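Local coordinates for protein cytochrome P450 (CYP102L1) (Mycobacterium phage Adler, PDB 6N6Q) that binds haem in a cytochrome P450 fold and is probably a haem-thiolate monooxygenase, encoded by a bacteriophage, at residues Ala326-Leu331 against Glu428-Leu433; Gln127-Thr132 against Arg422-His427; Phe289-Leu294 against Ala434-Gln439. One frame throughout, in Å; residues are numbered along the deposited sequence.

All three contacts share helix 422-439, the L helix of the P450 fold, in order from its N-terminal end: contact 2 at 422-427, contact 1 at 428-433, contact 3 at 434-439. Their partners come earlier in sequence: 127-132 on the D helix (119-145), 289-294 near the end of helix 265-296, and 326-331 where the K helix (329-341) starts. The shared helix thus gathers parts far apart in the chain. Contact 1 lies about 10 Å, centre to centre, from each of the others and touches both; the centres of contacts 2 and 3 are about 16 Å apart. Haem meets the first two segments of the L helix, which then leads away from it.

Contact 1. Residues Ala326-Leu331 against Glu428-Leu433; sequences AKLRYL and EMVIAL. With HEM (protoporphyrin IX containing Fe), chain E.
Where the K helix of the P450 fold begins, Leu328 and Leu331 pack against Val430 and Leu433 of the L helix, the one that follows the cysteine-ligand loop in this family. The contact is buried and made by aliphatic side chains, apart from one methyl against a carbonyl, and no hydrogen bond joins the two segments. Leu328 sits at the N-cap position of helix 329-341, at the centre of an inverse gamma turn, and its CB points toward the L helix. Its CD1 meets CG1 of Val430 at 3.7 Å, the two side chains lying at a slant to one another. Just beyond, the backbone N atoms of Tyr330 and Leu331 are hydrogen-bonded to the carboxylate of Glu307 in helix 298-311, which holds the opening turn of the helix that carries Leu331. CG1 of Val430, anti to its own backbone N (chi1 176°), is shared: besides Leu328 it touches CD2 of Leu331 at 3.9 Å. Leu331 and Val430 run past each other in opposite directions, bringing the same CD2 to 3.7 Å from Val430 O.

Other side chains of the 428-433 segment reach the cofactor. Met429, bent at its last torsion, places SD 3.7 Å from CBB of a haem vinyl group, while its side chain also rests on Ile335 of the K helix and on Ala286 and Ile287 of helix 265-296. OE2 of Glu428 comes within 3.8 Å of the haem methyl CMC and is hydrogen-bonded to Ser283 OG. Leu331 has CG anti to the backbone N (chi1 -166°), which carries its fork to Leu433, farther along the L helix: CD1 and CD2 of Leu331 both lie 4.1 Å from CB of Leu433.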
loop_
_atom_site.group_PDB
_atom_site.type_symbol
_atom_site.label_atom_id
_atom_site.label_comp_id
_atom_site.label_asym_id
_atom_site.label_seq_id
_atom_site.Cartn_x
_atom_site.Cartn_y
_atom_site.Cartn_z
ATOM N N ALA A 326 -16.629 -4.576 9.466
ATOM C CA ALA A 326 -16.163 -5.956 9.419
ATOM C C ALA A 326 -17.282 -6.951 9.141
ATOM O O ALA A 326 -16.990 -8.104 8.805
ATOM C CB ALA A 326 -15.463 -6.321 10.728
ATOM N N LYS A 327 -18.544 -6.540 9.268
ATOM C CA LYS A 327 -19.661 -7.434 8.994
ATOM C C LYS A 327 -19.947 -7.585 7.505
ATOM O O LYS A 327 -20.748 -8.449 7.132
ATOM C CB LYS A 327 -20.920 -6.946 9.720
ATOM C CG LYS A 327 -20.824 -7.027 11.243
ATOM C CD LYS A 327 -22.165 -6.778 11.923
ATOM C CE LYS A 327 -22.632 -5.341 11.748
ATOM N NZ LYS A 327 -23.798 -5.005 12.617
ATOM N N LEU A 328 -19.319 -6.778 6.653
ATOM C CA LEU A 328 -19.473 -6.901 5.204
ATOM C C LEU A 328 -18.530 -7.997 4.725
ATOM O O LEU A 328 -17.400 -7.740 4.308
ATOM C CB LEU A 328 -19.187 -5.571 4.516
ATOM C CG LEU A 328 -20.078 -4.397 4.925
ATOM C CD1 LEU A 328 -19.610 -3.106 4.270
ATOM C CD2 LEU A 328 -21.531 -4.681 4.576
ATOM N N ARG A 329 -19.009 -9.243 4.787
ATOM C CA ARG A 329 -18.161 -10.387 4.458
ATOM C C ARG A 329 -17.785 -10.401 2.982
ATOM O O ARG A 329 -16.609 -10.560 2.633
ATOM C CB ARG A 329 -18.863 -11.691 4.836
ATOM C CG ARG A 329 -18.320 -12.903 4.090
ATOM C CD ARG A 329 -19.210 -14.122 4.252
ATOM N NE ARG A 329 -18.935 -15.133 3.234
ATOM C CZ ARG A 329 -18.019 -16.089 3.353
ATOM N NH1 ARG A 329 -17.280 -16.170 4.452
ATOM N NH2 ARG A 329 -17.841 -16.965 2.372
ATOM N N TYR A 330 -18.773 -10.246 2.095
ATOM C CA TYR A 330 -18.496 -10.396 0.670
ATOM C C TYR A 330 -17.622 -9.264 0.147
ATOM O O TYR A 330 -16.743 -9.492 -0.691
ATOM C CB TYR A 330 -19.799 -10.473 -0.123
ATOM C CG TYR A 330 -19.573 -10.788 -1.584
ATOM C CD1 TYR A 330 -19.276 -12.082 -1.994
ATOM C CD2 TYR A 330 -19.647 -9.794 -2.551
ATOM C CE1 TYR A 330 -19.063 -12.378 -3.327
ATOM C CE2 TYR A 330 -19.435 -10.082 -3.887
ATOM C CZ TYR A 330 -19.144 -11.375 -4.268
ATOM O OH TYR A 330 -18.934 -11.668 -5.595
ATOM N N LEU A 331 -17.844 -8.037 0.626
ATOM C CA LEU A 331 -16.993 -6.928 0.207
ATOM C C LEU A 331 -15.554 -7.133 0.661
ATOM O O LEU A 331 -14.618 -6.730 -0.038
ATOM C CB LEU A 331 -17.545 -5.606 0.740
ATOM C CG LEU A 331 -16.950 -4.341 0.117
ATOM C CD1 LEU A 331 -17.011 -4.417 -1.401
ATOM C CD2 LEU A 331 -17.675 -3.104 0.620
ATOM N N GLU A 428 -10.271 1.191 5.830
ATOM C CA GLU A 428 -10.560 2.279 4.900
ATOM C C GLU A 428 -10.961 1.765 3.524
ATOM O O GLU A 428 -11.734 2.425 2.822
ATOM C CB GLU A 428 -9.353 3.214 4.779
ATOM C CG GLU A 428 -8.113 2.562 4.197
ATOM C CD GLU A 428 -7.086 3.573 3.725
ATOM O OE1 GLU A 428 -7.484 4.585 3.107
ATOM O OE2 GLU A 428 -5.881 3.358 3.975
ATOM N N MET A 429 -10.450 0.599 3.118
ATOM C CA MET A 429 -10.789 0.074 1.800
ATOM C C MET A 429 -12.241 -0.380 1.731
ATOM O O MET A 429 -12.877 -0.254 0.679
ATOM C CB MET A 429 -9.852 -1.078 1.432
ATOM C CG MET A 429 -8.433 -0.644 1.089
ATOM S SD MET A 429 -7.401 -1.990 0.474
ATOM C CE MET A 429 -7.354 -3.078 1.896
ATOM N N VAL A 430 -12.784 -0.898 2.834
ATOM C CA VAL A 430 -14.169 -1.356 2.833
ATOM C C VAL A 430 -15.131 -0.174 2.870
ATOM O O VAL A 430 -16.107 -0.132 2.113
ATOM C CB VAL A 430 -14.417 -2.324 4.006
ATOM C CG1 VAL A 430 -15.886 -2.719 4.062
ATOM C CG2 VAL A 430 -13.545 -3.559 3.866
ATOM N N ILE A 431 -14.874 0.802 3.747
ATOM C CA ILE A 431 -15.748 1.970 3.833
ATOM C C ILE A 431 -15.780 2.710 2.503
ATOM O O ILE A 431 -16.834 3.190 2.067
ATOM C CB ILE A 431 -15.303 2.900 4.978
ATOM C CG1 ILE A 431 -15.202 2.131 6.295
ATOM C CG2 ILE A 431 -16.271 4.062 5.125
ATOM C CD1 ILE A 431 -14.938 3.015 7.498
ATOM N N ALA A 432 -14.627 2.816 1.838
ATOM C CA ALA A 432 -14.568 3.514 0.559
ATOM C C ALA A 432 -15.382 2.784 -0.501
ATOM O O ALA A 432 -16.153 3.402 -1.244
ATOM C CB ALA A 432 -13.113 3.666 0.112
ATOM N N LEU A 433 -15.223 1.461 -0.586
ATOM C CA LEU A 433 -15.954 0.692 -1.589
ATOM C C LEU A 433 -17.437 0.609 -1.253
ATOM O O LEU A 433 -18.285 0.677 -2.151
ATOM C CB LEU A 433 -15.356 -0.707 -1.716
ATOM C CG LEU A 433 -14.061 -0.802 -2.521
ATOM C CD1 LEU A 433 -13.434 -2.166 -2.346
ATOM C CD2 LEU A 433 -14.336 -0.527 -3.989
HETATM C CHA HEM E . 4.878 -2.564 5.485
HETATM C CHB HEM E . 1.651 -3.657 2.019
HETATM C CHC HEM E . -1.260 -0.100 3.611
HETATM C CHD HEM E . 2.296 1.429 6.551
HETATM C C1A HEM E . 4.260 -3.199 4.425
HETATM C C2A HEM E . 4.739 -4.367 3.709
HETATM C C3A HEM E . 3.851 -4.664 2.758
HETATM C C4A HEM E . 2.770 -3.701 2.828
HETATM C CMA HEM E . 3.967 -5.833 1.758
HETATM C CAA HEM E . 6.048 -5.139 3.979
HETATM C CBA HEM E . 7.177 -4.463 3.206
HETATM C CGA HEM E . 8.442 -5.278 3.288
HETATM O O1A HEM E . 8.403 -6.413 3.832
HETATM O O2A HEM E . 9.496 -4.790 2.805
HETATM C C1B HEM E . 0.557 -2.829 2.185
HETATM C C2B HEM E . -0.703 -2.935 1.476
HETATM C C3B HEM E . -1.514 -1.951 1.914
HETATM C C4B HEM E . -0.783 -1.193 2.914
HETATM C CMB HEM E . -0.987 -4.023 0.415
HETATM C CAB HEM E . -2.967 -1.597 1.499
HETATM C CBB HEM E . -3.679 -2.236 0.563
HETATM C C1C HEM E . -0.576 0.620 4.571
HETATM C C2C HEM E . -1.093 1.719 5.361
HETATM C C3C HEM E . -0.127 2.151 6.173
HETATM C C4C HEM E . 1.060 1.337 5.934
HETATM C CMC HEM E . -2.518 2.308 5.287
HETATM C CAC HEM E . -0.318 3.322 7.168
HETATM C CBC HEM E . 0.642 3.731 8.003
HETATM C C1D HEM E . 3.303 0.483 6.532
HETATM C C2D HEM E . 4.541 0.527 7.290
HETATM C C3D HEM E . 5.249 -0.571 6.997
HETATM C C4D HEM E . 4.493 -1.358 6.043
HETATM C CMD HEM E . 4.967 1.649 8.262
HETATM C CAD HEM E . 6.635 -0.941 7.576
HETATM C CBD HEM E . 6.468 -1.643 8.920
HETATM C CGD HEM E . 7.812 -2.091 9.441
HETATM O O1D HEM E . 7.984 -2.146 10.688
HETATM O O2D HEM E . 8.715 -2.386 8.615
HETATM N NA HEM E . 3.058 -2.823 3.855
HETATM N NB HEM E . 0.470 -1.758 3.051
HETATM N NC HEM E . 0.737 0.419 4.950
HETATM N ND HEM E . 3.312 -0.682 5.785
HETATM FE FE HEM E . 1.946 -1.124 4.308
#

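Contact 2. Residues Gln127-Thr132 against Arg422-His427; sequences QRIAAT and RQFAQH. With HEM (protoporphyrin IX containing Fe), chain E.
A single methyl group, CD1 of Ile129, makes the contact, lodged between two rings of the 422-427 segment. It lies 4.1 Å from CE2 of Phe424, approaching that ring obliquely, and an equal 4.1 Å from CD2 of His427, where it comes to the imidazole edge, close to the ring plane. With CG1 beside its backbone N (chi1 -63°) and the chain extended beyond, Ile129 brings this methyl to the 422-427 segment. Both rings swing in to meet it, since each has CG anti to the backbone N (-171° in Phe424, -166° in His427). Met122, two turns earlier on the same helix, touches all three side chains, and Ala167 of helix 152-169 backs Ile129 as well. The helices concerned are D (119-145) and L (422-439) of the P450 core, with E (152-169) alongside. The imidazole is held by a hydrogen bond between His427 NE2 and His126 ND1, and its ring also meets those of His126 and Phe322. On the haem side, CD1 of Phe424 lies 3.7 Å from the methyl CMC, and CB of Ala425 is 3.5 Å from CAB of a vinyl group. Farther out on the D helix, Thr132 OG1 donates to Arg128 O at 2.8 Å; Thr132 N reaches the same oxygen from the other face of the carbonyl plane.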
loop_
_atom_site.group_PDB
_atom_site.type_symbol
_atom_site.label_atom_id
_atom_site.label_comp_id
_atom_site.label_asym_id
_atom_site.label_seq_id
_atom_site.Cartn_x
_atom_site.Cartn_y
_atom_site.Cartn_z
ATOM N N GLN A 127 -14.688 7.757 12.644
ATOM C CA GLN A 127 -15.491 8.932 12.316
ATOM C C GLN A 127 -14.791 9.805 11.282
ATOM O O GLN A 127 -15.403 10.232 10.294
ATOM C CB GLN A 127 -15.791 9.727 13.587
ATOM C CG GLN A 127 -17.232 9.618 14.069
ATOM C CD GLN A 127 -17.700 8.180 14.226
ATOM O OE1 GLN A 127 -17.130 7.408 15.003
ATOM N NE2 GLN A 127 -18.743 7.814 13.487
ATOM N N ARG A 128 -13.498 10.067 11.485
ATOM C CA ARG A 128 -12.760 10.927 10.565
ATOM C C ARG A 128 -12.577 10.260 9.207
ATOM O O ARG A 128 -12.635 10.928 8.168
ATOM C CB ARG A 128 -11.408 11.292 11.174
ATOM C CG ARG A 128 -10.981 12.733 10.963
ATOM C CD ARG A 128 -10.385 13.280 12.252
ATOM N NE ARG A 128 -9.665 12.238 12.980
ATOM C CZ ARG A 128 -9.469 12.241 14.294
ATOM N NH1 ARG A 128 -9.945 13.234 15.034
ATOM N NH2 ARG A 128 -8.806 11.246 14.869
ATOM N N ILE A 129 -12.349 8.943 9.197
ATOM C CA ILE A 129 -12.248 8.212 7.937
ATOM C C ILE A 129 -13.554 8.319 7.160
ATOM O O ILE A 129 -13.568 8.684 5.978
ATOM C CB ILE A 129 -11.871 6.741 8.194
ATOM C CG1 ILE A 129 -10.488 6.642 8.841
ATOM C CG2 ILE A 129 -11.915 5.946 6.898
ATOM C CD1 ILE A 129 -10.076 5.222 9.178
ATOM N N ALA A 130 -14.673 8.010 7.822
ATOM C CA ALA A 130 -15.968 8.027 7.150
ATOM C C ALA A 130 -16.333 9.430 6.685
ATOM O O ALA A 130 -16.937 9.600 5.619
ATOM C CB ALA A 130 -17.048 7.472 8.078
ATOM N N ALA A 131 -15.979 10.448 7.472
ATOM C CA ALA A 131 -16.243 11.822 7.055
ATOM C C ALA A 131 -15.452 12.188 5.807
ATOM O O ALA A 131 -15.938 12.952 4.964
ATOM C CB ALA A 131 -15.917 12.790 8.194
ATOM N N THR A 132 -14.239 11.651 5.667
ATOM C CA THR A 132 -13.427 11.954 4.492
ATOM C C THR A 132 -13.980 11.266 3.251
ATOM O O THR A 132 -13.937 11.830 2.150
ATOM C CB THR A 132 -11.977 11.545 4.746
ATOM O OG1 THR A 132 -11.512 12.175 5.946
ATOM C CG2 THR A 132 -11.087 11.969 3.588
ATOM N N ARG A 422 -2.118 -2.775 8.343
ATOM C CA ARG A 422 -3.027 -3.716 7.695
ATOM C C ARG A 422 -4.465 -3.484 8.139
ATOM O O ARG A 422 -5.378 -3.392 7.310
ATOM C CB ARG A 422 -2.597 -5.152 7.992
ATOM C CG ARG A 422 -3.552 -6.203 7.448
ATOM C CD ARG A 422 -3.050 -7.608 7.734
ATOM N NE ARG A 422 -3.913 -8.626 7.144
ATOM C CZ ARG A 422 -3.608 -9.919 7.086
ATOM N NH1 ARG A 422 -2.458 -10.354 7.582
ATOM N NH2 ARG A 422 -4.453 -10.776 6.529
ATOM N N GLN A 423 -4.688 -3.392 9.451
ATOM C CA GLN A 423 -6.036 -3.148 9.952
ATOM C C GLN A 423 -6.539 -1.768 9.548
ATOM O O GLN A 423 -7.746 -1.580 9.362
ATOM C CB GLN A 423 -6.071 -3.310 11.471
ATOM C CG GLN A 423 -5.645 -4.690 11.960
ATOM C CD GLN A 423 -4.143 -4.809 12.155
ATOM O OE1 GLN A 423 -3.520 -3.964 12.797
ATOM N NE2 GLN A 423 -3.554 -5.862 11.596
ATOM N N PHE A 424 -5.634 -0.798 9.404
ATOM C CA PHE A 424 -6.031 0.518 8.916
ATOM C C PHE A 424 -6.438 0.451 7.451
ATOM O O PHE A 424 -7.462 1.021 7.054
ATOM C CB PHE A 424 -4.889 1.518 9.115
ATOM C CG PHE A 424 -5.271 2.948 8.834
ATOM C CD1 PHE A 424 -5.256 3.446 7.541
ATOM C CD2 PHE A 424 -5.629 3.797 9.867
ATOM C CE1 PHE A 424 -5.602 4.758 7.282
ATOM C CE2 PHE A 424 -5.978 5.111 9.615
ATOM C CZ PHE A 424 -5.964 5.593 8.322
ATOM N N ALA A 425 -5.644 -0.241 6.631
ATOM C CA ALA A 425 -5.941 -0.330 5.206
ATOM C C ALA A 425 -7.238 -1.089 4.958
ATOM O O ALA A 425 -8.083 -0.654 4.169
ATOM C CB ALA A 425 -4.777 -0.994 4.470
ATOM N N GLN A 426 -7.417 -2.229 5.629
ATOM C CA GLN A 426 -8.627 -3.016 5.424
ATOM C C GLN A 426 -9.872 -2.264 5.878
ATOM O O GLN A 426 -10.947 -2.443 5.299
ATOM C CB GLN A 426 -8.508 -4.355 6.149
ATOM C CG GLN A 426 -7.523 -5.307 5.490
ATOM C CD GLN A 426 -7.146 -6.472 6.381
ATOM O OE1 GLN A 426 -7.395 -6.452 7.586
ATOM N NE2 GLN A 426 -6.541 -7.499 5.791
ATOM N N HIS A 427 -9.747 -1.407 6.892
ATOM C CA HIS A 427 -10.900 -0.630 7.334
ATOM C C HIS A 427 -11.264 0.438 6.311
ATOM O O HIS A 427 -12.435 0.585 5.944
ATOM C CB HIS A 427 -10.623 0.001 8.698
ATOM C CG HIS A 427 -11.849 0.534 9.373
ATOM N ND1 HIS A 427 -12.857 -0.283 9.835
ATOM C CD2 HIS A 427 -12.231 1.802 9.659
ATOM C CE1 HIS A 427 -13.806 0.457 10.381
ATOM N NE2 HIS A 427 -13.451 1.726 10.286
HETATM C CHA HEM E . 4.878 -2.564 5.485
HETATM C CHB HEM E . 1.651 -3.657 2.019
HETATM C CHC HEM E . -1.260 -0.100 3.611
HETATM C CHD HEM E . 2.296 1.429 6.551
HETATM C C1A HEM E . 4.260 -3.199 4.425
HETATM C C2A HEM E . 4.739 -4.367 3.709
HETATM C C3A HEM E . 3.851 -4.664 2.758
HETATM C C4A HEM E . 2.770 -3.701 2.828
HETATM C CMA HEM E . 3.967 -5.833 1.758
HETATM C CAA HEM E . 6.048 -5.139 3.979
HETATM C CBA HEM E . 7.177 -4.463 3.206
HETATM C CGA HEM E . 8.442 -5.278 3.288
HETATM O O1A HEM E . 8.403 -6.413 3.832
HETATM O O2A HEM E . 9.496 -4.790 2.805
HETATM C C1B HEM E . 0.557 -2.829 2.185
HETATM C C2B HEM E . -0.703 -2.935 1.476
HETATM C C3B HEM E . -1.514 -1.951 1.914
HETATM C C4B HEM E . -0.783 -1.193 2.914
HETATM C CMB HEM E . -0.987 -4.023 0.415
HETATM C CAB HEM E . -2.967 -1.597 1.499
HETATM C CBB HEM E . -3.679 -2.236 0.563
HETATM C C1C HEM E . -0.576 0.620 4.571
HETATM C C2C HEM E . -1.093 1.719 5.361
HETATM C C3C HEM E . -0.127 2.151 6.173
HETATM C C4C HEM E . 1.060 1.337 5.934
HETATM C CMC HEM E . -2.518 2.308 5.287
HETATM C CAC HEM E . -0.318 3.322 7.168
HETATM C CBC HEM E . 0.642 3.731 8.003
HETATM C C1D HEM E . 3.303 0.483 6.532
HETATM C C2D HEM E . 4.541 0.527 7.290
HETATM C C3D HEM E . 5.249 -0.571 6.997
HETATM C C4D HEM E . 4.493 -1.358 6.043
HETATM C CMD HEM E . 4.967 1.649 8.262
HETATM C CAD HEM E . 6.635 -0.941 7.576
HETATM C CBD HEM E . 6.468 -1.643 8.920
HETATM C CGD HEM E . 7.812 -2.091 9.441
HETATM O O1D HEM E . 7.984 -2.146 10.688
HETATM O O2D HEM E . 8.715 -2.386 8.615
HETATM N NA HEM E . 3.058 -2.823 3.855
HETATM N NB HEM E . 0.470 -1.758 3.051
HETATM N NC HEM E . 0.737 0.419 4.950
HETATM N ND HEM E . 3.312 -0.682 5.785
HETATM FE FE HEM E . 1.946 -1.124 4.308
#

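Contact 3. Residues Phe289-Leu294 against Ala434-Gln439; sequences FALHFL and AAILHQ
Leu291 meets Ile436, and one turn on Leu294 meets Leu437, where the end of helix 265-296, the long helix that crosses the P450 fold, packs on the last turns of the L helix (422-439). The CB of Leu291 leaves its backbone aimed neither at nor away from the L helix. CG, anti to the carbonyl carbon (chi1 -75°), begins the turn toward it, and the two methyls finish the reach. CD1 lies 4.0 Å from CD1 of Ile436. CD2 touches both methyls of that isoleucine, 3.9 Å from the branch CG2 and 4.1 Å from the tip CD1, the side chains crossing at about a right angle. The same CD2 also packs on Leu433 CD2, which extends the apolar seam back along the L helix.

Leu294, whose CB does point at the L helix, works through one atom: CD1 fits into the fork of Leu437, 3.7 Å from its CD1 and 3.9 Å from its CD2, again nearly perpendicular.

Elsewhere on the L helix, His438 ND1 donates to OE1 of Gln439 at 2.6 Å, with the acceptor near the imidazole plane, and NE2 is hydrogen-bonded to Trp312 O.

Leu442 of strand 440-444, which follows the L helix directly, touches all four contact residues. Helix 298-311 lies beside the leucine pair, with Val300 against Leu294 and Ala304 against Leu437, while Ile137 and Trp140 of helix 119-145 pack on Ile436.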
loop_
_atom_site.group_PDB
_atom_site.type_symbol
_atom_site.label_atom_id
_atom_site.label_comp_id
_atom_site.label_asym_id
_atom_site.label_seq_id
_atom_site.Cartn_x
_atom_site.Cartn_y
_atom_site.Cartn_z
ATOM N N PHE A 289 -8.204 -1.127 -8.266
ATOM C CA PHE A 289 -8.362 -2.470 -8.816
ATOM C C PHE A 289 -9.738 -3.039 -8.492
ATOM O O PHE A 289 -10.394 -3.626 -9.361
ATOM C CB PHE A 289 -7.267 -3.398 -8.283
ATOM C CG PHE A 289 -5.990 -3.356 -9.072
ATOM C CD1 PHE A 289 -5.956 -3.805 -10.383
ATOM C CD2 PHE A 289 -4.816 -2.898 -8.495
ATOM C CE1 PHE A 289 -4.779 -3.778 -11.110
ATOM C CE2 PHE A 289 -3.637 -2.867 -9.216
ATOM C CZ PHE A 289 -3.618 -3.308 -10.526
ATOM N N ALA A 290 -10.188 -2.878 -7.246
ATOM C CA ALA A 290 -11.497 -3.397 -6.862
ATOM C C ALA A 290 -12.623 -2.682 -7.597
ATOM O O ALA A 290 -13.641 -3.304 -7.916
ATOM C CB ALA A 290 -11.688 -3.282 -5.350
ATOM N N LEU A 291 -12.462 -1.388 -7.876
ATOM C CA LEU A 291 -13.464 -0.678 -8.662
ATOM C C LEU A 291 -13.516 -1.202 -10.091
ATOM O O LEU A 291 -14.598 -1.304 -10.682
ATOM C CB LEU A 291 -13.183 0.825 -8.648
ATOM C CG LEU A 291 -13.546 1.545 -7.349
ATOM C CD1 LEU A 291 -13.204 3.024 -7.435
ATOM C CD2 LEU A 291 -15.017 1.349 -7.041
ATOM N N HIS A 292 -12.358 -1.543 -10.662
ATOM C CA HIS A 292 -12.338 -2.097 -12.012
ATOM C C HIS A 292 -13.056 -3.440 -12.065
ATOM O O HIS A 292 -13.899 -3.672 -12.939
ATOM C CB HIS A 292 -10.899 -2.250 -12.503
ATOM C CG HIS A 292 -10.769 -3.148 -13.693
ATOM N ND1 HIS A 292 -11.105 -2.746 -14.969
ATOM C CD2 HIS A 292 -10.363 -4.435 -13.800
ATOM C CE1 HIS A 292 -10.898 -3.743 -15.810
ATOM N NE2 HIS A 292 -10.449 -4.780 -15.126
ATOM N N PHE A 293 -12.732 -4.340 -11.134
ATOM C CA PHE A 293 -13.335 -5.667 -11.160
ATOM C C PHE A 293 -14.813 -5.627 -10.787
ATOM O O PHE A 293 -15.581 -6.491 -11.222
ATOM C CB PHE A 293 -12.560 -6.608 -10.238
ATOM C CG PHE A 293 -11.240 -7.057 -10.805
ATOM C CD1 PHE A 293 -11.158 -7.547 -12.098
ATOM C CD2 PHE A 293 -10.079 -6.975 -10.051
ATOM C CE1 PHE A 293 -9.947 -7.959 -12.627
ATOM C CE2 PHE A 293 -8.864 -7.385 -10.573
ATOM C CZ PHE A 293 -8.798 -7.876 -11.863
ATOM N N LEU A 294 -15.232 -4.636 -9.995
ATOM C CA LEU A 294 -16.657 -4.467 -9.729
ATOM C C LEU A 294 -17.384 -3.886 -10.933
ATOM O O LEU A 294 -18.549 -4.221 -11.174
ATOM C CB LEU A 294 -16.869 -3.576 -8.504
ATOM C CG LEU A 294 -16.555 -4.172 -7.131
ATOM C CD1 LEU A 294 -16.599 -3.090 -6.062
ATOM C CD2 LEU A 294 -17.516 -5.300 -6.791
ATOM N N ALA A 434 -17.769 0.456 0.031
ATOM C CA ALA A 434 -19.172 0.367 0.424
ATOM C C ALA A 434 -19.921 1.645 0.077
ATOM O O ALA A 434 -21.056 1.595 -0.408
ATOM C CB ALA A 434 -19.287 0.067 1.917
ATOM N N ALA A 435 -19.295 2.802 0.307
ATOM C CA ALA A 435 -19.944 4.070 -0.011
ATOM C C ALA A 435 -20.135 4.236 -1.513
ATOM O O ALA A 435 -21.181 4.718 -1.962
ATOM C CB ALA A 435 -19.133 5.231 0.561
ATOM N N ILE A 436 -19.140 3.841 -2.306
ATOM C CA ILE A 436 -19.234 4.002 -3.755
ATOM C C ILE A 436 -20.330 3.106 -4.324
ATOM O O ILE A 436 -21.166 3.551 -5.119
ATOM C CB ILE A 436 -17.868 3.726 -4.410
ATOM C CG1 ILE A 436 -16.870 4.821 -4.028
ATOM C CG2 ILE A 436 -18.006 3.625 -5.923
ATOM C CD1 ILE A 436 -15.451 4.540 -4.461
ATOM N N LEU A 437 -20.349 1.833 -3.917
ATOM C CA LEU A 437 -21.370 0.910 -4.407
ATOM C C LEU A 437 -22.764 1.304 -3.936
ATOM O O LEU A 437 -23.749 1.048 -4.638
ATOM C CB LEU A 437 -21.052 -0.512 -3.954
ATOM C CG LEU A 437 -19.860 -1.198 -4.617
ATOM C CD1 LEU A 437 -19.680 -2.583 -4.033
ATOM C CD2 LEU A 437 -20.062 -1.264 -6.121
ATOM N N HIS A 438 -22.868 1.912 -2.755
ATOM C CA HIS A 438 -24.161 2.322 -2.226
ATOM C C HIS A 438 -24.708 3.554 -2.938
ATOM O O HIS A 438 -25.924 3.659 -3.136
ATOM C CB HIS A 438 -24.039 2.588 -0.723
ATOM C CG HIS A 438 -25.334 2.928 -0.058
ATOM N ND1 HIS A 438 -25.871 4.197 -0.079
ATOM C CD2 HIS A 438 -26.193 2.167 0.661
ATOM C CE1 HIS A 438 -27.010 4.200 0.591
ATOM N NE2 HIS A 438 -27.228 2.982 1.051
ATOM N N GLN A 439 -23.835 4.477 -3.340
ATOM C CA GLN A 439 -24.246 5.752 -3.911
ATOM C C GLN A 439 -24.228 5.780 -5.432
ATOM O O GLN A 439 -25.058 6.472 -6.033
ATOM C CB GLN A 439 -23.344 6.877 -3.390
ATOM C CG GLN A 439 -23.383 7.050 -1.886
ATOM C CD GLN A 439 -24.756 7.449 -1.388
ATOM O OE1 GLN A 439 -25.368 6.744 -0.586
ATOM N NE2 GLN A 439 -25.248 8.588 -1.862
#